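Local coordinates for RNA-induced transcriptional silencing complex protein tas3 (PDB 3D1B) that serves as an adaptor in the core of the RNA-induced transcriptional silencing complex, supporting heterochromatin formation and accurate chromosome segregation, at residues L25-T30 with L58-S63. Numbering follows the deposited sequence.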
ATOM      1  N   LEU A  25      -5.135  18.852   5.504  1.00 13.71           N
ATOM      2  CA  LEU A  25      -6.349  18.236   6.041  1.00 14.31           C
ATOM      3  C   LEU A  25      -6.429  18.513   7.532  1.00 13.96           C
ATOM      4  O   LEU A  25      -5.443  18.363   8.245  1.00 14.87           O
ATOM      5  CB  LEU A  25      -6.328  16.723   5.815  1.00 15.45           C
ATOM      6  CG  LEU A  25      -6.527  16.282   4.368  1.00 16.24           C
ATOM      7  CD1 LEU A  25      -6.234  14.793   4.240  1.00 14.49           C
ATOM      8  CD2 LEU A  25      -7.953  16.597   3.935  1.00 16.02           C
ATOM      9  N   SER A  26      -7.607  18.906   8.002  1.00 16.56           N
ATOM     10  CA  SER A  26      -7.789  19.197   9.417  1.00 18.98           C
ATOM     11  C   SER A  26      -7.422  17.986  10.263  1.00 19.34           C
ATOM     12  O   SER A  26      -6.829  18.115  11.338  1.00 17.75           O
ATOM     13  CB  SER A  26      -9.238  19.603   9.687  1.00 20.61           C
ATOM     14  OG  SER A  26      -9.564  20.782   8.969  1.00 25.56           O
ATOM     15  N   PHE A  27      -7.774  16.803   9.768  1.00 16.77           N
ATOM     16  CA  PHE A  27      -7.485  15.560  10.470  1.00 17.23           C
ATOM     17  C   PHE A  27      -5.981  15.378  10.662  1.00 15.67           C
ATOM     18  O   PHE A  27      -5.528  14.898  11.700  1.00 17.00           O
ATOM     19  CB  PHE A  27      -8.080  14.387   9.682  1.00 17.40           C
ATOM     20  CG  PHE A  27      -7.889  13.043  10.328  1.00 20.83           C
ATOM     21  CD1 PHE A  27      -8.323  12.806  11.631  1.00 22.45           C
ATOM     22  CD2 PHE A  27      -7.295  12.002   9.617  1.00 20.27           C
ATOM     23  CE1 PHE A  27      -8.169  11.547  12.219  1.00 22.22           C
ATOM     24  CE2 PHE A  27      -7.136  10.739  10.193  1.00 23.31           C
ATOM     25  CZ  PHE A  27      -7.575  10.515  11.499  1.00 20.26           C
ATOM     26  N   PHE A  28      -5.204  15.757   9.654  1.00 13.87           N
ATOM     27  CA  PHE A  28      -3.756  15.640   9.737  1.00 15.20           C
ATOM     28  C   PHE A  28      -3.230  16.663  10.743  1.00 16.20           C
ATOM     29  O   PHE A  28      -2.398  16.346  11.594  1.00 17.19           O
ATOM     30  CB  PHE A  28      -3.130  15.918   8.366  1.00 15.56           C
ATOM     31  CG  PHE A  28      -1.629  15.826   8.353  1.00 16.97           C
ATOM     32  CD1 PHE A  28      -0.989  14.619   8.075  1.00 17.86           C
ATOM     33  CD2 PHE A  28      -0.851  16.953   8.612  1.00 16.07           C
ATOM     34  CE1 PHE A  28       0.410  14.535   8.051  1.00 18.68           C
ATOM     35  CE2 PHE A  28       0.544  16.880   8.592  1.00 14.67           C
ATOM     36  CZ  PHE A  28       1.178  15.672   8.309  1.00 16.91           C
ATOM     37  N   GLN A  29      -3.744  17.885  10.650  1.00 18.02           N
ATOM     38  CA  GLN A  29      -3.300  18.975  11.516  1.00 20.13           C
ATOM     39  C   GLN A  29      -3.729  18.880  12.974  1.00 23.03           C
ATOM     40  O   GLN A  29      -3.267  19.667  13.798  1.00 24.65           O
ATOM     41  CB  GLN A  29      -3.738  20.320  10.925  1.00 21.11           C
ATOM     42  CG  GLN A  29      -3.254  20.526   9.500  1.00 23.05           C
ATOM     43  CD  GLN A  29      -3.345  21.967   9.034  1.00 24.49           C
ATOM     44  OE1 GLN A  29      -4.152  22.741   9.538  1.00 25.77           O
ATOM     45  NE2 GLN A  29      -2.526  22.326   8.048  1.00 23.09           N
ATOM     46  N   THR A  30      -4.622  17.948  13.298  1.00 20.19           N
ATOM     47  CA  THR A  30      -5.035  17.774  14.686  1.00 22.42           C
ATOM     48  C   THR A  30      -4.355  16.542  15.277  1.00 22.69           C
ATOM     49  O   THR A  30      -4.520  16.240  16.456  1.00 22.69           O
ATOM     50  CB  THR A  30      -6.573  17.631  14.833  1.00 23.91           C
ATOM     51  OG1 THR A  30      -7.052  16.574  13.997  1.00 25.61           O
ATOM     52  CG2 THR A  30      -7.260  18.927  14.457  1.00 28.02           C
ATOM     53  N   LEU A  58      -0.168   4.664   5.554  1.00 15.39           N
ATOM     54  CA  LEU A  58       0.783   4.606   6.653  1.00 15.88           C
ATOM     55  C   LEU A  58       0.609   5.770   7.615  1.00 17.22           C
ATOM     56  O   LEU A  58       0.567   5.580   8.835  1.00 16.86           O
ATOM     57  CB  LEU A  58       2.214   4.582   6.108  1.00 17.01           C
ATOM     58  CG  LEU A  58       2.550   3.275   5.389  1.00 19.24           C
ATOM     59  CD1 LEU A  58       3.924   3.367   4.742  1.00 19.71           C
ATOM     60  CD2 LEU A  58       2.508   2.130   6.396  1.00 20.23           C
ATOM     61  N   VAL A  59       0.498   6.970   7.060  1.00 16.01           N
ATOM     62  CA  VAL A  59       0.340   8.164   7.875  1.00 16.69           C
ATOM     63  C   VAL A  59      -0.938   8.138   8.702  1.00 16.06           C
ATOM     64  O   VAL A  59      -0.917   8.418   9.903  1.00 17.08           O
ATOM     65  CB  VAL A  59       0.364   9.426   6.995  1.00 18.16           C
ATOM     66  CG1 VAL A  59      -0.057  10.640   7.808  1.00 16.90           C
ATOM     67  CG2 VAL A  59       1.769   9.632   6.439  1.00 17.10           C
ATOM     68  N   PHE A  60      -2.057   7.794   8.078  1.00 15.64           N
ATOM     69  CA  PHE A  60      -3.304   7.757   8.830  1.00 16.14           C
ATOM     70  C   PHE A  60      -3.339   6.636   9.865  1.00 16.28           C
ATOM     71  O   PHE A  60      -4.076   6.722  10.851  1.00 15.04           O
ATOM     72  CB  PHE A  60      -4.503   7.652   7.881  1.00 18.27           C
ATOM     73  CG  PHE A  60      -4.740   8.894   7.069  1.00 20.59           C
ATOM     74  CD1 PHE A  60      -4.462  10.150   7.599  1.00 23.04           C
ATOM     75  CD2 PHE A  60      -5.272   8.814   5.788  1.00 23.28           C
ATOM     76  CE1 PHE A  60      -4.710  11.310   6.861  1.00 24.76           C
ATOM     77  CE2 PHE A  60      -5.524   9.971   5.046  1.00 24.04           C
ATOM     78  CZ  PHE A  60      -5.240  11.217   5.587  1.00 22.57           C
ATOM     79  N   SER A  61      -2.536   5.594   9.666  1.00 16.54           N
ATOM     80  CA  SER A  61      -2.515   4.485  10.619  1.00 17.89           C
ATOM     81  C   SER A  61      -1.944   4.944  11.956  1.00 19.36           C
ATOM     82  O   SER A  61      -2.106   4.269  12.976  1.00 20.03           O
ATOM     83  CB  SER A  61      -1.677   3.313  10.086  1.00 18.44           C
ATOM     84  OG  SER A  61      -0.282   3.572  10.193  1.00 17.68           O
ATOM     85  N   ALA A  62      -1.287   6.101  11.944  1.00 18.50           N
ATOM     86  CA  ALA A  62      -0.683   6.656  13.150  1.00 19.60           C
ATOM     87  C   ALA A  62      -1.604   7.619  13.888  1.00 19.56           C
ATOM     88  O   ALA A  62      -1.265   8.084  14.976  1.00 19.58           O
ATOM     89  CB  ALA A  62       0.623   7.370  12.804  1.00 18.15           C
ATOM     90  N   SER A  63      -2.763   7.915  13.305  1.00 19.48           N
ATOM     91  CA  SER A  63      -3.706   8.840  13.928  1.00 20.74           C
ATOM     92  C   SER A  63      -4.194   8.286  15.257  1.00 22.94           C
ATOM     93  O   SER A  63      -4.362   7.080  15.413  1.00 19.51           O
ATOM     94  CB  SER A  63      -4.899   9.099  13.003  1.00 23.50           C
ATOM     95  OG  SER A  63      -5.598   7.901  12.726  1.00 25.59           O
TER
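The rings of F27 and F60 meet obliquely, centroids 5.6 Å apart and planes at 47°. F60 CD1 lies at the edge of the F27 ring, 3.8 Å from F27 CE2, and L25 CD1 reaches the edge of the F60 ring in its plane, 3.9 Å from F60 CZ. V59 CG1 likewise touches the F28 ring at its edge, in plane, 3.9 Å from F28 CE1. The CB of F27 points toward 58-63, and CG is anti to the backbone N (chi1 -178°). F27 CZ lies 3.4 Å from S63 CB, which sits oblique to the ring. S63 OG hydrogen-bonds F60 O at 2.7 Å, in the carbonyl plane; S63 N shares that acceptor, closing the type I turn from F60 to S63. An alanine in place of F27 would probably open a gap beside F60 and S63, taking away the ring atoms that F60 CD1 and S63 CB pack on. Buried in this all-helical C-terminal part of Tas3, the contact joins short helix 26-29 to the C-terminal part of helix 52-60 and the turn that follows. Helix 89-105 packs on F27 and F60 through I98, helix 109-122 meets L25 and F27, and helices 14-23 and 32-46 both touch F28.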